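Local coordinates for protein ATP-citrate lyase beta-subunit (Chlorobium limicola, PDB 6HXJ) that probably catalyses, as part of ATP-citrate lyase, the ATP- and CoA-dependent cleavage of citrate into oxaloacetate and acetyl-CoA, at residues L47-H52 with Q92-M98. Numbering follows the deposited sequence.
Sequences LVVKAH and QVIIAEM
The imidazole of His52 meets Ile94 at its edge, where CB of Ile94 lies in the ring plane 3.6 Å from CD2 of His52, while CD1 of Ile94 lies 3.8 Å from NE2 of His52. The carboxamide of Gln92 approaches the same ring obliquely, the two planes inclined by 58°; its OE1 comes within 3.3 Å of His52 ND1, but the angle is too poor for a hydrogen bond. The backbone also pairs here: His52 N donates to Gln92 O, meeting this carbonyl from above its plane. Lys50 and Ile94 form the hydrogen-bonded antiparallel pair, with Ile94 N to Lys50 O at 2.8 Å and Lys50 N returning to Ile94 O; farther along, Val48 N binds Ala96 O at 2.7 Å. On the face that carries Ala51 and Val93, CG1 of Val93 stands anti to its backbone N (chi1 161°) and packs against CG2 of Val49 at 3.7 Å. The extended Lys50 chain leads away to a salt bridge with Asp205, and His52 also touches Pro8 of helix 6-15. Strand 93-96 forms the middle of a small three-stranded antiparallel sheet, between 23-25 and 50-51, within the ATP-grasp region of this succinyl-CoA synthetase relative.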
loop_
_atom_site.group_PDB
_atom_site.type_symbol
_atom_site.label_atom_id
_atom_site.label_comp_id
_atom_site.label_asym_id
_atom_site.label_seq_id
_atom_site.Cartn_x
_atom_site.Cartn_y
_atom_site.Cartn_z
ATOM N N LEU A 47 -16.550 66.864 -44.808
ATOM C CA LEU A 47 -16.912 65.564 -44.246
ATOM C C LEU A 47 -17.560 64.673 -45.311
ATOM O O LEU A 47 -18.350 65.154 -46.113
ATOM C CB LEU A 47 -17.852 65.734 -43.030
ATOM C CG LEU A 47 -17.199 66.100 -41.688
ATOM C CD1 LEU A 47 -17.036 67.622 -41.528
ATOM C CD2 LEU A 47 -18.001 65.540 -40.516
ATOM N N VAL A 48 -17.199 63.392 -45.338
ATOM C CA VAL A 48 -17.749 62.417 -46.282
ATOM C C VAL A 48 -18.501 61.329 -45.519
ATOM O O VAL A 48 -18.405 61.265 -44.293
ATOM C CB VAL A 48 -16.648 61.865 -47.231
ATOM C CG1 VAL A 48 -15.845 60.730 -46.597
ATOM C CG2 VAL A 48 -17.207 61.470 -48.595
ATOM N N VAL A 49 -19.247 60.493 -46.243
ATOM C CA VAL A 49 -20.025 59.406 -45.675
ATOM C C VAL A 49 -20.050 58.239 -46.650
ATOM O O VAL A 49 -20.717 58.290 -47.687
ATOM C CB VAL A 49 -21.439 59.876 -45.248
ATOM C CG1 VAL A 49 -22.064 60.738 -46.330
ATOM C CG2 VAL A 49 -22.345 58.702 -44.887
ATOM N N LYS A 50 -19.276 57.211 -46.322
ATOM C CA LYS A 50 -19.203 55.965 -47.066
ATOM C C LYS A 50 -19.656 54.868 -46.092
ATOM O O LYS A 50 -19.671 55.083 -44.877
ATOM C CB LYS A 50 -17.745 55.683 -47.544
ATOM C CG LYS A 50 -17.206 56.629 -48.627
ATOM C CD LYS A 50 -15.837 56.168 -49.188
ATOM C CE LYS A 50 -15.261 57.142 -50.199
ATOM N NZ LYS A 50 -14.037 56.622 -50.865
ATOM N N ALA A 51 -19.985 53.676 -46.614
ATOM C CA ALA A 51 -20.334 52.512 -45.795
ATOM C C ALA A 51 -19.198 51.477 -45.867
ATOM O O ALA A 51 -18.463 51.428 -46.869
ATOM C CB ALA A 51 -21.636 51.900 -46.267
ATOM N N HIS A 52 -19.030 50.697 -44.785
ATOM C CA HIS A 52 -17.996 49.681 -44.667
ATOM C C HIS A 52 -18.328 48.439 -45.485
ATOM O O HIS A 52 -19.287 47.738 -45.180
ATOM C CB HIS A 52 -17.766 49.345 -43.188
ATOM C CG HIS A 52 -16.645 50.122 -42.559
ATOM N ND1 HIS A 52 -15.570 49.484 -41.952
ATOM C CD2 HIS A 52 -16.459 51.459 -42.475
ATOM C CE1 HIS A 52 -14.767 50.446 -41.535
ATOM N NE2 HIS A 52 -15.258 51.652 -41.829
ATOM N N GLN A 92 -22.694 49.363 -41.023
ATOM C CA GLN A 92 -21.598 50.210 -40.571
ATOM C C GLN A 92 -21.350 51.317 -41.571
ATOM O O GLN A 92 -21.446 51.101 -42.776
ATOM C CB GLN A 92 -20.336 49.369 -40.405
ATOM C CG GLN A 92 -19.473 49.746 -39.215
ATOM C CD GLN A 92 -18.279 48.831 -39.097
ATOM O OE1 GLN A 92 -17.882 48.148 -40.051
ATOM N NE2 GLN A 92 -17.671 48.810 -37.920
ATOM N N VAL A 93 -21.033 52.508 -41.067
ATOM C CA VAL A 93 -20.790 53.709 -41.869
ATOM C C VAL A 93 -19.557 54.436 -41.342
ATOM O O VAL A 93 -19.364 54.538 -40.128
ATOM C CB VAL A 93 -22.059 54.615 -41.889
ATOM C CG1 VAL A 93 -21.757 56.057 -42.299
ATOM C CG2 VAL A 93 -23.147 54.027 -42.783
ATOM N N ILE A 94 -18.727 54.921 -42.267
ATOM C CA ILE A 94 -17.521 55.682 -41.981
ATOM C C ILE A 94 -17.712 57.140 -42.391
ATOM O O ILE A 94 -18.362 57.427 -43.396
ATOM C CB ILE A 94 -16.250 55.040 -42.593
ATOM C CG1 ILE A 94 -15.000 55.893 -42.321
ATOM C CG2 ILE A 94 -16.404 54.704 -44.084
ATOM C CD1 ILE A 94 -13.781 55.136 -41.787
ATOM N N ILE A 95 -17.172 58.054 -41.590
ATOM C CA ILE A 95 -17.251 59.475 -41.850
ATOM C C ILE A 95 -15.851 60.020 -41.692
ATOM O O ILE A 95 -15.302 59.942 -40.600
ATOM C CB ILE A 95 -18.250 60.142 -40.857
ATOM C CG1 ILE A 95 -19.685 59.573 -40.984
ATOM C CG2 ILE A 95 -18.290 61.665 -40.982
ATOM C CD1 ILE A 95 -20.131 58.861 -39.776
ATOM N N ALA A 96 -15.270 60.572 -42.766
ATOM C CA ALA A 96 -13.936 61.168 -42.724
ATOM C C ALA A 96 -13.980 62.589 -43.305
ATOM O O ALA A 96 -14.785 62.858 -44.194
ATOM C CB ALA A 96 -12.944 60.308 -43.503
ATOM N N GLU A 97 -13.088 63.491 -42.840
ATOM C CA GLU A 97 -12.998 64.885 -43.314
ATOM C C GLU A 97 -12.475 64.998 -44.769
ATOM O O GLU A 97 -11.456 64.370 -45.104
ATOM C CB GLU A 97 -12.150 65.743 -42.357
ATOM C CG GLU A 97 -10.738 65.221 -42.103
ATOM C CD GLU A 97 -9.869 65.964 -41.103
ATOM O OE1 GLU A 97 -10.369 66.895 -40.429
ATOM O OE2 GLU A 97 -8.681 65.588 -40.972
ATOM N N MET A 98 -13.199 65.768 -45.622
ATOM C CA MET A 98 -12.859 65.966 -47.028
ATOM C C MET A 98 -12.962 67.441 -47.378
ATOM O O MET A 98 -13.989 67.893 -47.890
ATOM C CB MET A 98 -13.766 65.120 -47.949
ATOM C CG MET A 98 -13.166 64.848 -49.307
ATOM S SD MET A 98 -11.870 63.569 -49.265
ATOM C CE MET A 98 -12.524 62.388 -50.457
#